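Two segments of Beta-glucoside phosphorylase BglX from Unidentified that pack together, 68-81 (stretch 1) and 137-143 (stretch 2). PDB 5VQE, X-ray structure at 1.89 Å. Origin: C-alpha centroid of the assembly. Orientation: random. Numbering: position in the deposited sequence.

Stretch 1, residues 68-81: KAKRMREFTQRLQK
Stretch 2 (137-143) SAVGVNW

Stretch 1 is a helix that starts at Ala69, with Lys68 as its N-cap residue, and runs beyond Lys81. Its phi/psi values stay near -62/-43, and i to i-4 bonds tie the turns together, from Met72 N to Lys68 O at 2.9 Å down to Lys81 N to Gln77 O at 3.1 Å. Stretch 2 is the end of another helix followed by a turn. Ser137 keeps helical angles (-67/-27), Val139 relaxes to -104/3, and Gly140 swings to 111/-4 in a Schellman motif, with its N bonded to Ser137 O at 3.2 Å. Val141 (-66/132) and Asn142 (-125/11) then lead to an extended Trp143 (-152/114). The register is set by two CA pairs: Arg73 CA lies 4.2 Å from Val139 CA, and Thr76 CA lies 5.7 Å from Gly140 CA. Both stretches run in the same general sense, the pairs advancing from Ala69 with Val139, through Thr76 with Gly140, to Gln80 with Asn142. The approach is close, yet the two stretches bury just 299 Å² in all, and Val139 contributes the largest share.

Along stretch 1, the contact begins at Ala69. Val139 (chi1 m, -53°) packs against its methyl: Ala69 CB is 3.8 Å from Val139 CG1, and Ala69 O is 3.4 Å from that same methyl. Lys70 and Arg71 direct their CA-to-CB bonds away and make no contact. One turn after Ala69, Met72 takes up the other valine methyl. Its CB points toward stretch 2, and Met72 CB lies 3.7 Å and Met72 SD 4.0 Å from Val139 CG2, while the end of the m, t, t chain leads away.

Arg73 shows how tight the backbone approach is. Its CA comes within 3.5 Å of Val139 O, a CA-H...O contact with an angle of 153° at the hydrogen. The side chain extends t, t, t, leaving NE 4.3 Å from Ala138 O, too far for a direct bond. A water fills the gap, accepting from Arg73 NE at 2.6 Å and lying 2.8 Å from Ala138 O, within hydrogen-bonding reach.

Glu74 faces away and serves its own helix, forming a salt bridge between Glu74 OE1 and Arg78 NH1 at 3.4 Å; the hydrogen bond within it is weak.

Thr76 is the polar center of the contact. With chi1 m (-66°), its OG1 sits 2.9 Å from Val139 O and 3.1 Å from Met72 O, and which carbonyl receives its proton is left open. Thr76 OG1 is also 3.7 Å from Gly140 CA. Glycine is required there twice over: an ideal CB would fall 2.4 Å from Thr76 OG1, and at this positive phi it would also jam against the preceding carbonyl.

After Gln77, Arg78 and Leu79, which make no contact, Gln80 (m, m) points its CB toward stretch 2 and closes the interface loosely. Its NE2 stands 4.5 Å from Asn142 ND2 (chi1 p, 54°), and both amides find hydrogen bonds elsewhere in the structure. The rule is a small residue, a methionine flank and a hydroxyl, gathered around one valine and its carbonyl.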

ATOM      1  N   LYS A  68      13.514  12.320   2.267  1.00 20.71           N
ATOM      2  CA  LYS A  68      13.195  13.561   1.571  1.00 19.38           C
ATOM      3  C   LYS A  68      13.404  13.441   0.067  1.00 19.64           C
ATOM      4  O   LYS A  68      14.357  12.811  -0.404  1.00 17.61           O
ATOM      5  CB  LYS A  68      14.039  14.715   2.117  1.00 24.08           C
ATOM      6  CG  LYS A  68      13.536  15.250   3.448  1.00 31.34           C
ATOM      7  CD  LYS A  68      14.378  16.422   3.932  1.00 43.34           C
ATOM      8  CE  LYS A  68      14.110  16.749   5.401  1.00 44.21           C
ATOM      9  NZ  LYS A  68      14.723  15.742   6.315  1.00 40.77           N
ATOM     10  N   ALA A  69      12.513  14.092  -0.689  1.00 16.37           N
ATOM     11  CA  ALA A  69      12.572  14.033  -2.143  1.00 17.21           C
ATOM     12  C   ALA A  69      13.935  14.453  -2.669  1.00 17.24           C
ATOM     13  O   ALA A  69      14.462  13.847  -3.608  1.00 17.53           O
ATOM     14  CB  ALA A  69      11.488  14.922  -2.744  1.00 21.53           C
ATOM     15  N   LYS A  70      14.520  15.503  -2.093  1.00 18.66           N
ATOM     16  CA  LYS A  70      15.812  15.970  -2.585  1.00 19.48           C
ATOM     17  C   LYS A  70      16.894  14.919  -2.376  1.00 17.05           C
ATOM     18  O   LYS A  70      17.791  14.777  -3.214  1.00 18.98           O
ATOM     19  CB  LYS A  70      16.187  17.286  -1.900  1.00 25.16           C
ATOM     20  CG  LYS A  70      17.656  17.624  -1.978  1.00 26.41           C
ATOM     21  N   ARG A  71      16.816  14.166  -1.279  1.00 17.23           N
ATOM     22  CA  ARG A  71      17.779  13.097  -1.036  1.00 24.29           C
ATOM     23  C   ARG A  71      17.543  11.918  -1.974  1.00 23.53           C
ATOM     24  O   ARG A  71      18.504  11.308  -2.465  1.00 23.40           O
ATOM     25  CB  ARG A  71      17.708  12.646   0.423  1.00 22.10           C
ATOM     26  CG  ARG A  71      18.176  13.700   1.415  1.00 34.77           C
ATOM     27  CD  ARG A  71      19.688  13.851   1.398  1.00 32.66           C
ATOM     28  NE  ARG A  71      20.346  12.789   2.151  1.00 37.96           N
ATOM     29  CZ  ARG A  71      21.663  12.684   2.301  1.00 36.48           C
ATOM     30  NH1 ARG A  71      22.471  13.576   1.741  1.00 39.97           N
ATOM     31  NH2 ARG A  71      22.173  11.687   3.007  1.00 33.85           N
ATOM     32  N   MET A  72      16.277  11.571  -2.229  1.00 18.70           N
ATOM     33  CA  MET A  72      15.998  10.547  -3.227  1.00 18.33           C
ATOM     34  C   MET A  72      16.616  10.911  -4.567  1.00 16.36           C
ATOM     35  O   MET A  72      17.203  10.055  -5.236  1.00 17.64           O
ATOM     36  CB  MET A  72      14.497  10.354  -3.390  1.00 18.07           C
ATOM     37  CG  MET A  72      13.828   9.742  -2.200  1.00 16.14           C
ATOM     38  SD  MET A  72      12.133   9.273  -2.537  1.00 18.17           S
ATOM     39  CE  MET A  72      11.726   8.543  -0.959  1.00 21.07           C
ATOM     40  N   ARG A  73      16.474  12.173  -4.988  1.00 17.26           N
ATOM     41  CA  ARG A  73      17.018  12.583  -6.282  1.00 21.04           C
ATOM     42  C   ARG A  73      18.535  12.458  -6.295  1.00 19.71           C
ATOM     43  O   ARG A  73      19.125  12.018  -7.291  1.00 19.06           O
ATOM     44  CB  ARG A  73      16.600  14.022  -6.610  1.00 21.79           C
ATOM     45  CG  ARG A  73      17.077  14.504  -7.987  1.00 22.54           C
ATOM     46  CD  ARG A  73      16.693  15.956  -8.274  1.00 23.03           C
ATOM     47  NE  ARG A  73      16.740  16.237  -9.711  1.00 26.58           N
ATOM     48  CZ  ARG A  73      17.804  16.700 -10.365  1.00 32.24           C
ATOM     49  NH1 ARG A  73      18.937  16.959  -9.723  1.00 30.67           N
ATOM     50  NH2 ARG A  73      17.734  16.911 -11.675  1.00 26.42           N
ATOM     51  N   GLU A  74      19.182  12.847  -5.199  1.00 19.73           N
ATOM     52  CA  GLU A  74      20.626  12.698  -5.101  1.00 24.85           C
ATOM     53  C   GLU A  74      21.017  11.225  -5.075  1.00 21.95           C
ATOM     54  O   GLU A  74      21.979  10.819  -5.740  1.00 20.53           O
ATOM     55  CB  GLU A  74      21.127  13.425  -3.849  1.00 22.84           C
ATOM     56  CG  GLU A  74      22.629  13.427  -3.674  1.00 34.27           C
ATOM     57  CD  GLU A  74      23.033  13.815  -2.266  1.00 36.91           C
ATOM     58  OE1 GLU A  74      23.721  13.014  -1.599  1.00 38.77           O
ATOM     59  OE2 GLU A  74      22.645  14.918  -1.825  1.00 40.34           O
ATOM     60  N   PHE A  75      20.269  10.407  -4.333  1.00 19.80           N
ATOM     61  CA  PHE A  75      20.562   8.978  -4.290  1.00 19.41           C
ATOM     62  C   PHE A  75      20.450   8.344  -5.673  1.00 19.12           C
ATOM     63  O   PHE A  75      21.280   7.508  -6.047  1.00 21.60           O
ATOM     64  CB  PHE A  75      19.628   8.279  -3.306  1.00 20.10           C
ATOM     65  CG  PHE A  75      20.028   8.423  -1.857  1.00 21.84           C
ATOM     66  CD1 PHE A  75      21.038   9.284  -1.466  1.00 30.21           C
ATOM     67  CD2 PHE A  75      19.381   7.683  -0.883  1.00 27.20           C
ATOM     68  CE1 PHE A  75      21.389   9.402  -0.132  1.00 29.11           C
ATOM     69  CE2 PHE A  75      19.731   7.797   0.450  1.00 26.92           C
ATOM     70  CZ  PHE A  75      20.731   8.655   0.824  1.00 27.92           C
ATOM     71  N   THR A  76      19.429   8.719  -6.450  1.00 19.86           N
ATOM     72  CA  THR A  76      19.281   8.136  -7.780  1.00 19.23           C
ATOM     73  C   THR A  76      20.506   8.416  -8.640  1.00 22.22           C
ATOM     74  O   THR A  76      21.003   7.525  -9.338  1.00 17.33           O
ATOM     75  CB  THR A  76      18.024   8.676  -8.460  1.00 18.39           C
ATOM     76  OG1 THR A  76      16.867   8.224  -7.751  1.00 14.78           O
ATOM     77  CG2 THR A  76      17.944   8.202  -9.918  1.00 19.89           C
ATOM     78  N   GLN A  77      20.995   9.658  -8.618  1.00 20.08           N
ATOM     79  CA  GLN A  77      22.170  10.003  -9.409  1.00 19.50           C
ATOM     80  C   GLN A  77      23.373   9.182  -8.974  1.00 19.66           C
ATOM     81  O   GLN A  77      24.071   8.582  -9.802  1.00 23.31           O
ATOM     82  CB  GLN A  77      22.462  11.500  -9.274  1.00 24.12           C
ATOM     83  CG  GLN A  77      21.470  12.385 -10.007  1.00 22.64           C
ATOM     84  CD  GLN A  77      21.672  13.858  -9.699  1.00 33.88           C
ATOM     85  OE1 GLN A  77      21.512  14.291  -8.557  1.00 33.55           O
ATOM     86  NE2 GLN A  77      22.033  14.633 -10.715  1.00 29.80           N
ATOM     87  N   ARG A  78      23.624   9.138  -7.671  1.00 18.34           N
ATOM     88  CA  ARG A  78      24.772   8.403  -7.163  1.00 21.73           C
ATOM     89  C   ARG A  78      24.660   6.919  -7.484  1.00 26.06           C
ATOM     90  O   ARG A  78      25.616   6.300  -7.967  1.00 21.46           O
ATOM     91  CB  ARG A  78      24.884   8.622  -5.664  1.00 22.65           C
ATOM     92  CG  ARG A  78      25.152  10.072  -5.288  1.00 24.69           C
ATOM     93  CD  ARG A  78      25.037  10.246  -3.799  1.00 25.97           C
ATOM     94  NE  ARG A  78      25.897   9.316  -3.082  1.00 30.12           N
ATOM     95  CZ  ARG A  78      25.955   9.223  -1.759  1.00 33.30           C
ATOM     96  NH1 ARG A  78      25.196  10.005  -0.997  1.00 31.97           N
ATOM     97  NH2 ARG A  78      26.775   8.345  -1.199  1.00 32.08           N
ATOM     98  N   LEU A  79      23.491   6.334  -7.231  1.00 23.09           N
ATOM     99  CA  LEU A  79      23.323   4.902  -7.450  1.00 22.61           C
ATOM    100  C   LEU A  79      23.468   4.548  -8.919  1.00 21.45           C
ATOM    101  O   LEU A  79      24.212   3.627  -9.276  1.00 25.15           O
ATOM    102  CB  LEU A  79      21.963   4.453  -6.923  1.00 23.15           C
ATOM    103  CG  LEU A  79      21.860   4.377  -5.409  1.00 23.20           C
ATOM    104  CD1 LEU A  79      20.400   4.241  -5.007  1.00 24.98           C
ATOM    105  CD2 LEU A  79      22.685   3.221  -4.872  1.00 23.71           C
ATOM    106  N   GLN A  80      22.761   5.264  -9.793  1.00 19.70           N
ATOM    107  CA  GLN A  80      22.754   4.887 -11.198  1.00 24.08           C
ATOM    108  C   GLN A  80      24.130   5.050 -11.828  1.00 26.18           C
ATOM    109  O   GLN A  80      24.571   4.185 -12.593  1.00 30.93           O
ATOM    110  CB  GLN A  80      21.719   5.710 -11.960  1.00 21.62           C
ATOM    111  CG  GLN A  80      20.266   5.415 -11.573  1.00 20.62           C
ATOM    112  CD  GLN A  80      19.762   4.078 -12.098  1.00 17.70           C
ATOM    113  OE1 GLN A  80      20.530   3.146 -12.313  1.00 18.01           O
ATOM    114  NE2 GLN A  80      18.453   3.981 -12.294  1.00 15.39           N
ATOM    115  N   LYS A  81      24.821   6.155 -11.542  1.00 24.02           N
ATOM    116  CA  LYS A  81      26.137   6.351 -12.141  1.00 26.18           C
ATOM    117  C   LYS A  81      27.161   5.349 -11.616  1.00 25.49           C
ATOM    118  O   LYS A  81      28.138   5.059 -12.312  1.00 27.25           O
ATOM    119  CB  LYS A  81      26.609   7.787 -11.904  1.00 24.80           C
ATOM    120  CG  LYS A  81      25.947   8.805 -12.825  1.00 21.71           C
ATOM    121  N   SER A 137       8.622  10.060 -10.224  1.00 12.37           N
ATOM    122  CA  SER A 137       9.543  10.114 -11.357  1.00 13.82           C
ATOM    123  C   SER A 137      10.435  11.345 -11.296  1.00 15.42           C
ATOM    124  O   SER A 137      11.552  11.320 -11.822  1.00 14.59           O
ATOM    125  CB  SER A 137       8.780  10.075 -12.688  1.00 12.70           C
ATOM    126  OG  SER A 137       7.910  11.184 -12.863  1.00 14.35           O
ATOM    127  N   ALA A 138       9.973  12.420 -10.654  1.00 13.84           N
ATOM    128  CA  ALA A 138      10.804  13.614 -10.520  1.00 14.60           C
ATOM    129  C   ALA A 138      12.106  13.322  -9.790  1.00 16.06           C
ATOM    130  O   ALA A 138      13.125  13.978 -10.046  1.00 17.27           O
ATOM    131  CB  ALA A 138      10.035  14.708  -9.784  1.00 13.27           C
ATOM    132  N   VAL A 139      12.094  12.366  -8.862  1.00 13.43           N
ATOM    133  CA  VAL A 139      13.278  12.058  -8.079  1.00 14.09           C
ATOM    134  C   VAL A 139      13.966  10.787  -8.545  1.00 14.46           C
ATOM    135  O   VAL A 139      14.943  10.360  -7.917  1.00 13.15           O
ATOM    136  CB  VAL A 139      12.940  11.970  -6.575  1.00 13.58           C
ATOM    137  CG1 VAL A 139      12.213  13.222  -6.113  1.00 21.16           C
ATOM    138  CG2 VAL A 139      12.124  10.725  -6.252  1.00 14.79           C
ATOM    139  N   GLY A 140      13.476  10.154  -9.611  1.00 13.87           N
ATOM    140  CA  GLY A 140      14.149   9.009 -10.194  1.00 16.12           C
ATOM    141  C   GLY A 140      13.447   7.679 -10.027  1.00 17.20           C
ATOM    142  O   GLY A 140      13.933   6.678 -10.563  1.00 15.93           O
ATOM    143  N   VAL A 141      12.328   7.625  -9.307  1.00 15.39           N
ATOM    144  CA  VAL A 141      11.585   6.382  -9.168  1.00 13.16           C
ATOM    145  C   VAL A 141      11.009   5.987 -10.520  1.00 13.99           C
ATOM    146  O   VAL A 141      10.400   6.810 -11.222  1.00 11.19           O
ATOM    147  CB  VAL A 141      10.478   6.532  -8.111  1.00 12.78           C
ATOM    148  CG1 VAL A 141       9.577   5.301  -8.090  1.00 14.57           C
ATOM    149  CG2 VAL A 141      11.081   6.760  -6.746  1.00 13.57           C
ATOM    150  N   ASN A 142      11.192   4.719 -10.895  1.00 14.11           N
ATOM    151  CA  ASN A 142      10.637   4.203 -12.140  1.00 11.57           C
ATOM    152  C   ASN A 142       9.762   2.972 -11.934  1.00 12.18           C
ATOM    153  O   ASN A 142       9.363   2.341 -12.920  1.00 11.22           O
ATOM    154  CB  ASN A 142      11.756   3.901 -13.146  1.00 12.66           C
ATOM    155  CG  ASN A 142      12.831   2.981 -12.596  1.00 13.75           C
ATOM    156  OD1 ASN A 142      12.556   2.015 -11.880  1.00 11.08           O
ATOM    157  ND2 ASN A 142      14.082   3.273 -12.955  1.00 13.96           N
ATOM    158  N   TRP A 143       9.417   2.642 -10.691  1.00  9.90           N
ATOM    159  CA  TRP A 143       8.673   1.424 -10.375  1.00 12.51           C
ATOM    160  C   TRP A 143       7.885   1.682  -9.097  1.00 11.02           C
ATOM    161  O   TRP A 143       8.484   1.878  -8.041  1.00 11.81           O
ATOM    162  CB  TRP A 143       9.640   0.258 -10.194  1.00 13.14           C
ATOM    163  CG  TRP A 143       9.038  -1.112 -10.111  1.00 12.60           C
ATOM    164  CD1 TRP A 143       7.739  -1.475 -10.346  1.00 11.73           C
ATOM    165  CD2 TRP A 143       9.737  -2.314  -9.781  1.00 12.09           C
ATOM    166  NE1 TRP A 143       7.593  -2.837 -10.176  1.00 13.22           N
ATOM    167  CE2 TRP A 143       8.809  -3.369  -9.830  1.00 11.55           C
ATOM    168  CE3 TRP A 143      11.065  -2.600  -9.447  1.00 11.85           C
ATOM    169  CZ2 TRP A 143       9.169  -4.690  -9.549  1.00 13.77           C
ATOM    170  CZ3 TRP A 143      11.413  -3.906  -9.163  1.00 12.36           C
ATOM    171  CH2 TRP A 143      10.474  -4.933  -9.231  1.00 10.70           C
TER
HETATM  172  O   HOH W   1      14.434  16.314 -10.841  1.00 24.91           O